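Local coordinates for antifreeze protein (Marinomonas primoryensis, PDB 3P4G), which binds ice, probably through ordered, clathrate-like water held on the surface of a calcium-dependent right-handed beta-helix, at residues S205-G210 with A224-G229; H265-T270 with R297-N302; F284-Q289 with R307-V312. One frame throughout, in Å; residues are numbered along the deposited sequence.

Interaction 1. Residues S205-G210 with A224-G229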
loop_
_atom_site.group_PDB
_atom_site.type_symbol
_atom_site.label_atom_id
_atom_site.label_comp_id
_atom_site.label_asym_id
_atom_site.label_seq_id
_atom_site.Cartn_x
_atom_site.Cartn_y
_atom_site.Cartn_z
ATOM N N SER A 205 -9.040 1.574 -5.985
ATOM C CA SER A 205 -10.443 1.807 -6.285
ATOM C C SER A 205 -10.729 3.174 -6.960
ATOM O O SER A 205 -11.769 3.339 -7.610
ATOM C CB SER A 205 -11.328 1.567 -5.050
ATOM O OG SER A 205 -11.326 0.166 -4.738
ATOM N N GLY A 206 -9.803 4.127 -6.812
ATOM C CA GLY A 206 -9.886 5.430 -7.458
ATOM C C GLY A 206 -8.948 5.424 -8.667
ATOM O O GLY A 206 -8.770 4.382 -9.328
ATOM N N ASP A 207 -8.347 6.582 -8.943
ATOM C CA ASP A 207 -7.578 6.777 -10.159
ATOM C C ASP A 207 -6.099 6.557 -9.857
ATOM O O ASP A 207 -5.718 6.546 -8.684
ATOM C CB ASP A 207 -7.744 8.224 -10.606
ATOM C CG ASP A 207 -9.200 8.578 -10.867
ATOM O OD1 ASP A 207 -9.934 7.720 -11.380
ATOM O OD2 ASP A 207 -9.605 9.695 -10.514
ATOM N N LEU A 208 -5.319 6.297 -10.910
ATOM C CA LEU A 208 -3.856 6.248 -10.812
ATOM C C LEU A 208 -3.258 7.413 -11.578
ATOM O O LEU A 208 -3.210 7.382 -12.833
ATOM C CB LEU A 208 -3.315 4.937 -11.398
ATOM C CG LEU A 208 -1.791 4.806 -11.420
ATOM C CD1 LEU A 208 -1.186 4.996 -10.037
ATOM C CD2 LEU A 208 -1.355 3.450 -12.017
ATOM N N PHE A 209 -2.859 8.455 -10.830
ATOM C CA PHE A 209 -2.150 9.604 -11.373
ATOM C C PHE A 209 -0.645 9.506 -11.067
ATOM O O PHE A 209 0.162 10.164 -11.759
ATOM C CB PHE A 209 -2.719 10.919 -10.822
ATOM C CG PHE A 209 -4.192 11.129 -11.098
ATOM C CD1 PHE A 209 -4.789 10.622 -12.250
ATOM C CD2 PHE A 209 -4.954 11.858 -10.213
ATOM C CE1 PHE A 209 -6.155 10.849 -12.487
ATOM C CE2 PHE A 209 -6.323 12.119 -10.450
ATOM C CZ PHE A 209 -6.911 11.618 -11.588
ATOM N N GLY A 210 -0.272 8.716 -10.051
ATOM C CA GLY A 210 1.168 8.461 -9.694
ATOM C C GLY A 210 1.706 7.209 -10.375
ATOM O O GLY A 210 1.473 7.003 -11.566
ATOM N N ALA A 224 -9.402 0.530 -10.724
ATOM C CA ALA A 224 -10.851 0.737 -11.060
ATOM C C ALA A 224 -11.123 2.039 -11.814
ATOM O O ALA A 224 -11.992 2.073 -12.671
ATOM C CB ALA A 224 -11.692 0.740 -9.821
ATOM N N GLY A 225 -10.349 3.072 -11.490
ATOM C CA GLY A 225 -10.538 4.415 -12.025
ATOM C C GLY A 225 -9.650 4.622 -13.234
ATOM O O GLY A 225 -9.277 3.653 -13.880
ATOM N N LYS A 226 -9.372 5.891 -13.546
ATOM C CA LYS A 226 -8.648 6.264 -14.753
ATOM C C LYS A 226 -7.184 6.141 -14.454
ATOM O O LYS A 226 -6.808 6.174 -13.277
ATOM C CB LYS A 226 -8.940 7.718 -15.127
ATOM C CG LYS A 226 -10.434 7.965 -15.350
ATOM C CD LYS A 226 -10.724 9.432 -15.668
ATOM C CE LYS A 226 -12.230 9.636 -15.901
ATOM N NZ LYS A 226 -12.861 10.013 -14.578
ATOM N N VAL A 227 -6.369 6.031 -15.507
ATOM C CA VAL A 227 -4.915 5.983 -15.342
ATOM C C VAL A 227 -4.360 7.106 -16.205
ATOM O O VAL A 227 -4.592 7.131 -17.429
ATOM C CB VAL A 227 -4.313 4.652 -15.857
ATOM C CG1 VAL A 227 -2.749 4.647 -15.784
ATOM C CG2 VAL A 227 -4.905 3.454 -15.027
ATOM N N SER A 228 -3.626 8.017 -15.576
ATOM C CA SER A 228 -2.774 8.914 -16.334
ATOM C C SER A 228 -1.293 8.671 -16.012
ATOM O O SER A 228 -0.464 9.224 -16.710
ATOM C CB SER A 228 -3.105 10.394 -16.061
ATOM O OG SER A 228 -2.810 10.727 -14.698
ATOM N N GLY A 229 -0.974 7.916 -14.945
ATOM C CA GLY A 229 0.420 7.773 -14.489
ATOM C C GLY A 229 1.050 6.495 -15.074
ATOM O O GLY A 229 0.754 6.114 -16.216
HETATM O O HOH W 1 -0.282 11.462 -14.039
#
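Leu208 and Val227 meet in a parallel bridge between two successive turns of the coil. Leu208 N donates to Lys226 O, while Leu208 O accepts from Ser228 N and, at 3.1 Å, from Gly229 N. One oxygen thus holds two consecutive amides. Ser228 N lies nearly along the C=O axis, and Gly229 N is tilted 33° from the carbonyl plane. This is the tight part of the contact. Gly229 belongs to it, because a CB there would run into the carbonyl O of Gly210. Beneath the backbone, Leu208 and Val227 lie side by side and point the same way, with CD2 of Leu208 4.2 Å from CG1 of Val227.

Toward Ala224 the backbones hold less well: Gly225 N bonds only weakly to Gly206 O. The outer side is looser and more polar. Asp207 turns its carboxylate across to the next coil, where OD1 takes the N-H of Lys226 at 2.9 Å, on its anti side and 29° out of the carboxylate plane. The lysine chain leads off beyond this bond, leaving NZ 4.9 Å from OD1 of Asp207, too far for a salt bridge. At the other end, OG of Ser228 comes within 3.1 Å of CD1 of the Phe209 ring, and a water ties this hydroxyl to Phe209 O. CB of Asp207 lies against one face of that ring, offset toward the rim.

Both segments are turns of the solenoid: 205-210 leads from strand 201-204 to strand 211-213, and its successor 224-229 leads from strand 220-223 to strand 230-232. The stacking carries on to either side: Leu208 packs on Ile187 of the preceding coil, and Lys226 on Trp247 of the following one.

Interaction 2. Residues H265-T270 with R297-N302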
loop_
_atom_site.group_PDB
_atom_site.type_symbol
_atom_site.label_atom_id
_atom_site.label_comp_id
_atom_site.label_asym_id
_atom_site.label_seq_id
_atom_site.Cartn_x
_atom_site.Cartn_y
_atom_site.Cartn_z
ATOM N N HIS A 265 -11.972 0.222 -20.940
ATOM C CA HIS A 265 -12.518 1.495 -21.428
ATOM C C HIS A 265 -11.575 2.080 -22.519
ATOM O O HIS A 265 -10.853 1.314 -23.191
ATOM C CB HIS A 265 -12.779 2.413 -20.193
ATOM C CG HIS A 265 -13.893 3.384 -20.412
ATOM N ND1 HIS A 265 -13.742 4.534 -21.168
ATOM C CD2 HIS A 265 -15.201 3.336 -20.061
ATOM C CE1 HIS A 265 -14.908 5.166 -21.243
ATOM N NE2 HIS A 265 -15.796 4.484 -20.541
ATOM N N GLU A 266 -11.593 3.387 -22.731
ATOM C CA GLU A 266 -10.752 4.038 -23.733
ATOM C C GLU A 266 -9.285 3.797 -23.454
ATOM O O GLU A 266 -8.854 3.768 -22.299
ATOM C CB GLU A 266 -11.007 5.560 -23.742
ATOM C CG GLU A 266 -12.362 5.928 -24.290
ATOM C CD GLU A 266 -12.735 7.372 -24.048
ATOM O OE1 GLU A 266 -11.852 8.243 -24.024
ATOM O OE2 GLU A 266 -13.939 7.614 -23.900
ATOM N N LEU A 267 -8.509 3.649 -24.527
ATOM C CA LEU A 267 -7.076 3.449 -24.402
ATOM C C LEU A 267 -6.327 4.472 -25.260
ATOM O O LEU A 267 -6.219 4.310 -26.497
ATOM C CB LEU A 267 -6.666 1.997 -24.805
ATOM C CG LEU A 267 -5.171 1.744 -24.683
ATOM C CD1 LEU A 267 -4.744 1.829 -23.168
ATOM C CD2 LEU A 267 -4.816 0.354 -25.264
ATOM N N HIS A 268 -5.858 5.535 -24.609
ATOM C CA HIS A 268 -5.112 6.579 -25.328
ATOM C C HIS A 268 -3.619 6.509 -25.066
ATOM O O HIS A 268 -2.836 7.113 -25.832
ATOM C CB HIS A 268 -5.644 7.964 -24.982
ATOM C CG HIS A 268 -7.100 8.111 -25.272
ATOM N ND1 HIS A 268 -7.587 8.296 -26.545
ATOM C CD2 HIS A 268 -8.184 8.029 -24.464
ATOM C CE1 HIS A 268 -8.908 8.362 -26.511
ATOM N NE2 HIS A 268 -9.296 8.201 -25.261
ATOM N N GLY A 269 -3.238 5.822 -23.985
ATOM C CA GLY A 269 -1.848 5.875 -23.492
ATOM C C GLY A 269 -0.913 4.876 -24.128
ATOM O O GLY A 269 -1.299 4.169 -25.048
ATOM N N THR A 270 0.331 4.860 -23.664
ATOM C CA THR A 270 1.367 3.955 -24.229
ATOM C C THR A 270 1.297 2.618 -23.491
ATOM O O THR A 270 1.280 2.582 -22.239
ATOM C CB THR A 270 2.776 4.598 -24.081
ATOM O OG1 THR A 270 2.814 5.779 -24.899
ATOM C CG2 THR A 270 3.968 3.612 -24.516
ATOM N N ARG A 297 -4.502 0.718 -33.335
ATOM C CA ARG A 297 -3.746 -0.467 -33.809
ATOM C C ARG A 297 -2.229 -0.322 -33.613
ATOM O O ARG A 297 -1.548 -1.286 -33.210
ATOM C CB ARG A 297 -4.064 -0.716 -35.293
ATOM C CG ARG A 297 -5.515 -1.020 -35.583
ATOM C CD ARG A 297 -5.650 -1.737 -36.947
ATOM N NE ARG A 297 -5.117 -0.955 -38.065
ATOM C CZ ARG A 297 -5.773 0.042 -38.644
ATOM N NH1 ARG A 297 -6.985 0.404 -38.204
ATOM N NH2 ARG A 297 -5.229 0.675 -39.672
ATOM N N ASN A 298 -1.691 0.867 -33.875
ATOM C CA ASN A 298 -0.250 1.091 -33.729
ATOM C C ASN A 298 0.179 1.027 -32.250
ATOM O O ASN A 298 1.234 0.506 -31.937
ATOM C CB ASN A 298 0.154 2.440 -34.328
ATOM C CG ASN A 298 0.052 2.460 -35.871
ATOM O OD1 ASN A 298 -0.139 1.414 -36.504
ATOM N ND2 ASN A 298 0.173 3.654 -36.471
ATOM N N ARG A 299 -0.656 1.573 -31.364
ATOM C CA ARG A 299 -0.410 1.601 -29.889
ATOM C C ARG A 299 -0.261 0.179 -29.321
ATOM O O ARG A 299 0.552 -0.060 -28.384
ATOM C CB ARG A 299 -1.625 2.335 -29.254
ATOM C CG ARG A 299 -1.847 2.289 -27.726
ATOM C CD ARG A 299 -2.927 3.347 -27.267
ATOM N NE ARG A 299 -2.663 4.633 -27.924
ATOM C CZ ARG A 299 -3.486 5.269 -28.731
ATOM N NH1 ARG A 299 -4.748 4.843 -28.949
ATOM N NH2 ARG A 299 -3.078 6.417 -29.271
ATOM N N VAL A 300 -1.057 -0.747 -29.876
ATOM C CA VAL A 300 -1.143 -2.117 -29.291
ATOM C C VAL A 300 -0.430 -3.182 -30.101
ATOM O O VAL A 300 -0.437 -4.353 -29.700
ATOM C CB VAL A 300 -2.628 -2.570 -29.002
ATOM C CG1 VAL A 300 -3.301 -1.588 -28.014
ATOM C CG2 VAL A 300 -3.427 -2.738 -30.321
ATOM N N ALA A 301 0.146 -2.777 -31.233
ATOM C CA ALA A 301 0.798 -3.701 -32.159
ATOM C C ALA A 301 1.936 -4.504 -31.572
ATOM O O ALA A 301 2.249 -5.585 -32.094
ATOM C CB ALA A 301 1.288 -2.958 -33.382
ATOM N N ASN A 302 2.544 -4.015 -30.494
ATOM C CA ASN A 302 3.642 -4.732 -29.873
ATOM C C ASN A 302 3.162 -6.026 -29.144
ATOM O O ASN A 302 3.963 -6.938 -28.927
ATOM C CB ASN A 302 4.428 -3.805 -28.952
ATOM C CG ASN A 302 3.599 -3.321 -27.774
ATOM O OD1 ASN A 302 2.903 -2.263 -27.841
ATOM N ND2 ASN A 302 3.601 -4.097 -26.737
#
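Arg299 lays its side chain across the backbone carbonyls of Leu267, His268 and Gly269, and it accounts for much of the buried surface. The chain starts extended, CG anti to the backbone N (chi1 167°), and a bend at chi3 sets NE close to the O of His268. That oxygen sits over one face of the guanidinium, 3.0 Å above its plane and offset toward the rim, while NH1 of Arg299 is 2.9 Å from Leu267 O. The carbonyls of Leu267 and His268 probably suit the positive guanidinium electrostatically.

Leu267 is the second main contributor. The two side chains run past each other in opposite senses, CG of Leu267 3.8 Å from CD of Arg299, and CD2 of the leucine goes on to touch CG1 of Val300 at 3.7 Å. Helix 294-300 thus lies against the C-terminal end of the beta-helix, next to strand 270-272, which is the outermost strand on its face of the solenoid. Arg299 and Val300 both pack on Val271 of that strand, and Leu267 and Val300 share Ile280.

His268 offers the arginine its carbonyl and points its side chain away. There NE2 donates to OE1 of Glu266 at 2.8 Å, with the oxygen in the plane of the imidazole.

Interaction 3. Residues F284-Q289 with R307-V312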
loop_
_atom_site.group_PDB
_atom_site.type_symbol
_atom_site.label_atom_id
_atom_site.label_comp_id
_atom_site.label_asym_id
_atom_site.label_seq_id
_atom_site.Cartn_x
_atom_site.Cartn_y
_atom_site.Cartn_z
ATOM N N PHE A 284 -13.408 -2.399 -24.777
ATOM C CA PHE A 284 -14.193 -1.211 -25.166
ATOM C C PHE A 284 -14.360 -1.032 -26.687
ATOM O O PHE A 284 -15.233 -0.273 -27.132
ATOM C CB PHE A 284 -13.547 0.038 -24.546
ATOM C CG PHE A 284 -14.378 1.319 -24.639
ATOM C CD1 PHE A 284 -15.396 1.574 -23.736
ATOM C CD2 PHE A 284 -14.084 2.290 -25.617
ATOM C CE1 PHE A 284 -16.132 2.781 -23.798
ATOM C CE2 PHE A 284 -14.811 3.488 -25.701
ATOM C CZ PHE A 284 -15.826 3.727 -24.757
ATOM N N TYR A 285 -13.554 -1.741 -27.468
ATOM C CA TYR A 285 -13.502 -1.543 -28.921
ATOM C C TYR A 285 -13.906 -2.801 -29.648
ATOM O O TYR A 285 -13.412 -3.886 -29.337
ATOM C CB TYR A 285 -12.072 -1.186 -29.335
ATOM C CG TYR A 285 -11.555 0.077 -28.695
ATOM C CD1 TYR A 285 -10.824 0.032 -27.468
ATOM C CD2 TYR A 285 -11.781 1.321 -29.309
ATOM C CE1 TYR A 285 -10.329 1.190 -26.904
ATOM C CE2 TYR A 285 -11.309 2.484 -28.746
ATOM C CZ TYR A 285 -10.596 2.414 -27.533
ATOM O OH TYR A 285 -10.117 3.563 -26.993
ATOM N N THR A 286 -14.808 -2.662 -30.613
ATOM C CA THR A 286 -15.162 -3.796 -31.466
ATOM C C THR A 286 -14.214 -3.868 -32.666
ATOM O O THR A 286 -13.507 -2.899 -32.939
ATOM C CB THR A 286 -16.625 -3.697 -31.969
ATOM O OG1 THR A 286 -16.824 -2.460 -32.667
ATOM C CG2 THR A 286 -17.624 -3.727 -30.799
ATOM N N LYS A 287 -14.217 -4.986 -33.398
ATOM C CA LYS A 287 -13.382 -5.089 -34.604
ATOM C C LYS A 287 -13.511 -3.874 -35.535
ATOM O O LYS A 287 -12.513 -3.361 -36.035
ATOM C CB LYS A 287 -13.699 -6.355 -35.395
ATOM C CG LYS A 287 -13.037 -7.559 -34.876
ATOM C CD LYS A 287 -13.333 -8.729 -35.782
ATOM C CE LYS A 287 -12.748 -10.023 -35.222
ATOM N NZ LYS A 287 -12.922 -11.060 -36.268
ATOM N N GLU A 288 -14.748 -3.414 -35.713
ATOM C CA GLU A 288 -15.087 -2.277 -36.583
ATOM C C GLU A 288 -14.304 -1.024 -36.215
ATOM O O GLU A 288 -13.750 -0.376 -37.099
ATOM C CB GLU A 288 -16.611 -2.021 -36.555
ATOM C CG GLU A 288 -17.083 -0.651 -37.103
ATOM C CD GLU A 288 -17.055 -0.542 -38.627
ATOM O OE1 GLU A 288 -17.219 0.600 -39.134
ATOM O OE2 GLU A 288 -16.867 -1.573 -39.323
ATOM N N GLN A 289 -14.249 -0.710 -34.912
ATOM C CA GLN A 289 -13.473 0.435 -34.413
ATOM C C GLN A 289 -11.988 0.219 -34.577
ATOM O O GLN A 289 -11.276 1.103 -35.056
ATOM C CB GLN A 289 -13.744 0.685 -32.930
ATOM C CG GLN A 289 -14.944 1.515 -32.635
ATOM C CD GLN A 289 -16.134 0.660 -32.380
ATOM O OE1 GLN A 289 -17.046 0.586 -33.225
ATOM N NE2 GLN A 289 -16.145 -0.024 -31.213
ATOM N N ARG A 307 -7.262 -9.354 -28.278
ATOM C CA ARG A 307 -8.695 -9.636 -28.375
ATOM C C ARG A 307 -9.455 -8.317 -28.289
ATOM O O ARG A 307 -9.073 -7.441 -27.532
ATOM C CB ARG A 307 -9.128 -10.601 -27.238
ATOM C CG ARG A 307 -10.669 -10.803 -27.196
ATOM C CD ARG A 307 -11.087 -11.866 -26.218
ATOM N NE ARG A 307 -10.600 -13.213 -26.583
ATOM C CZ ARG A 307 -11.165 -14.028 -27.473
ATOM N NH1 ARG A 307 -12.263 -13.669 -28.140
ATOM N NH2 ARG A 307 -10.642 -15.234 -27.680
ATOM N N VAL A 308 -10.519 -8.166 -29.082
ATOM C CA VAL A 308 -11.397 -6.970 -28.976
ATOM C C VAL A 308 -12.770 -7.423 -28.505
ATOM O O VAL A 308 -12.938 -8.598 -28.164
ATOM C CB VAL A 308 -11.401 -6.133 -30.287
ATOM C CG1 VAL A 308 -9.993 -5.571 -30.566
ATOM C CG2 VAL A 308 -11.876 -6.964 -31.488
ATOM N N SER A 309 -13.765 -6.522 -28.475
ATOM C CA SER A 309 -15.009 -6.886 -27.748
ATOM C C SER A 309 -15.780 -8.025 -28.399
ATOM O O SER A 309 -16.516 -8.774 -27.719
ATOM C CB SER A 309 -15.930 -5.674 -27.604
ATOM O OG SER A 309 -16.407 -5.304 -28.882
ATOM N N ASP A 310 -15.649 -8.137 -29.720
ATOM C CA ASP A 310 -16.428 -9.101 -30.487
ATOM C C ASP A 310 -15.555 -10.063 -31.306
ATOM O O ASP A 310 -15.980 -10.594 -32.345
ATOM C CB ASP A 310 -17.460 -8.377 -31.374
ATOM C CG ASP A 310 -16.813 -7.449 -32.433
ATOM O OD1 ASP A 310 -15.602 -7.129 -32.325
ATOM O OD2 ASP A 310 -17.528 -7.064 -33.394
ATOM N N GLY A 311 -14.325 -10.281 -30.859
ATOM C CA GLY A 311 -13.501 -11.328 -31.503
ATOM C C GLY A 311 -12.011 -11.121 -31.349
ATOM O O GLY A 311 -11.591 -10.335 -30.533
ATOM N N VAL A 312 -11.231 -11.833 -32.155
ATOM C CA VAL A 312 -9.777 -11.842 -32.064
ATOM C C VAL A 312 -9.196 -11.107 -33.277
ATOM O O VAL A 312 -9.663 -11.320 -34.421
ATOM C CB VAL A 312 -9.234 -13.298 -32.064
ATOM C CG1 VAL A 312 -7.699 -13.299 -32.164
ATOM C CG2 VAL A 312 -9.697 -14.029 -30.809
HETATM O O HOH W 2 -17.178 -5.061 -35.203
#
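Lys287 and Val308 cross at about a right angle, with CG of the lysine 3.6 Å from CG2 of the valine. Beyond CG the lysine runs extended over the hairpin, and CE comes to 3.4 Å from Val312 O. Its charged end leads away from Asp310, NZ being 6.2 Å from OD1. What the aspartate takes instead is the lysine's backbone: Lys287 N donates to Asp310 OD1 at 2.8 Å, on the syn side and 17° out of the carboxylate plane. CG of Asp310 sits between the backbone N and the carbonyl carbon (chi1 62°), which turns it to the lysine amide. The carboxylate holds this amide of the first turn of helix 287-290 directly and a second, Glu288 N, through a water on OD2; the helix end would probably stabilise its negative charge. An alanine in place of Lys287 would probably leave CG2 of Val308 without the lysine methylene against it and open a gap beside Val312 O.

Tyr285 O fastens the other side, accepting from Ser309 N at 2.8 Å, and CB of Val308 packs against the same oxygen.

Val308 to Gly311 form a type I beta turn. Val308 N bonds to Gly311 O, with a weak return bond from Gly311 N to Val308 O, as in a two-residue beta hairpin; here it joins strands 305-308 and 311-314 at the C-terminal end of the solenoid.

How the interactions relate
The three contacts follow the solenoid toward its C-terminal end. Interaction 1 joins two ordinary turns, and its centre is about 17 Å from that of interaction 2 and about 24 Å from that of interaction 3, with no atoms touching either. Interactions 2 and 3 interlock: their segments alternate along the chain, their centres are about 13 Å apart, and Tyr285 OH probably hydrogen-bonds Leu267 N at 2.9 Å. Phe284 also stacks on His265. The Phe209 side chain of interaction 1 is about 7 Å from a magnesium ion, and the Val300 side chain of interaction 2 about 12 Å from a calcium ion. Repetitive stacking thus gives way to helices and a hairpin.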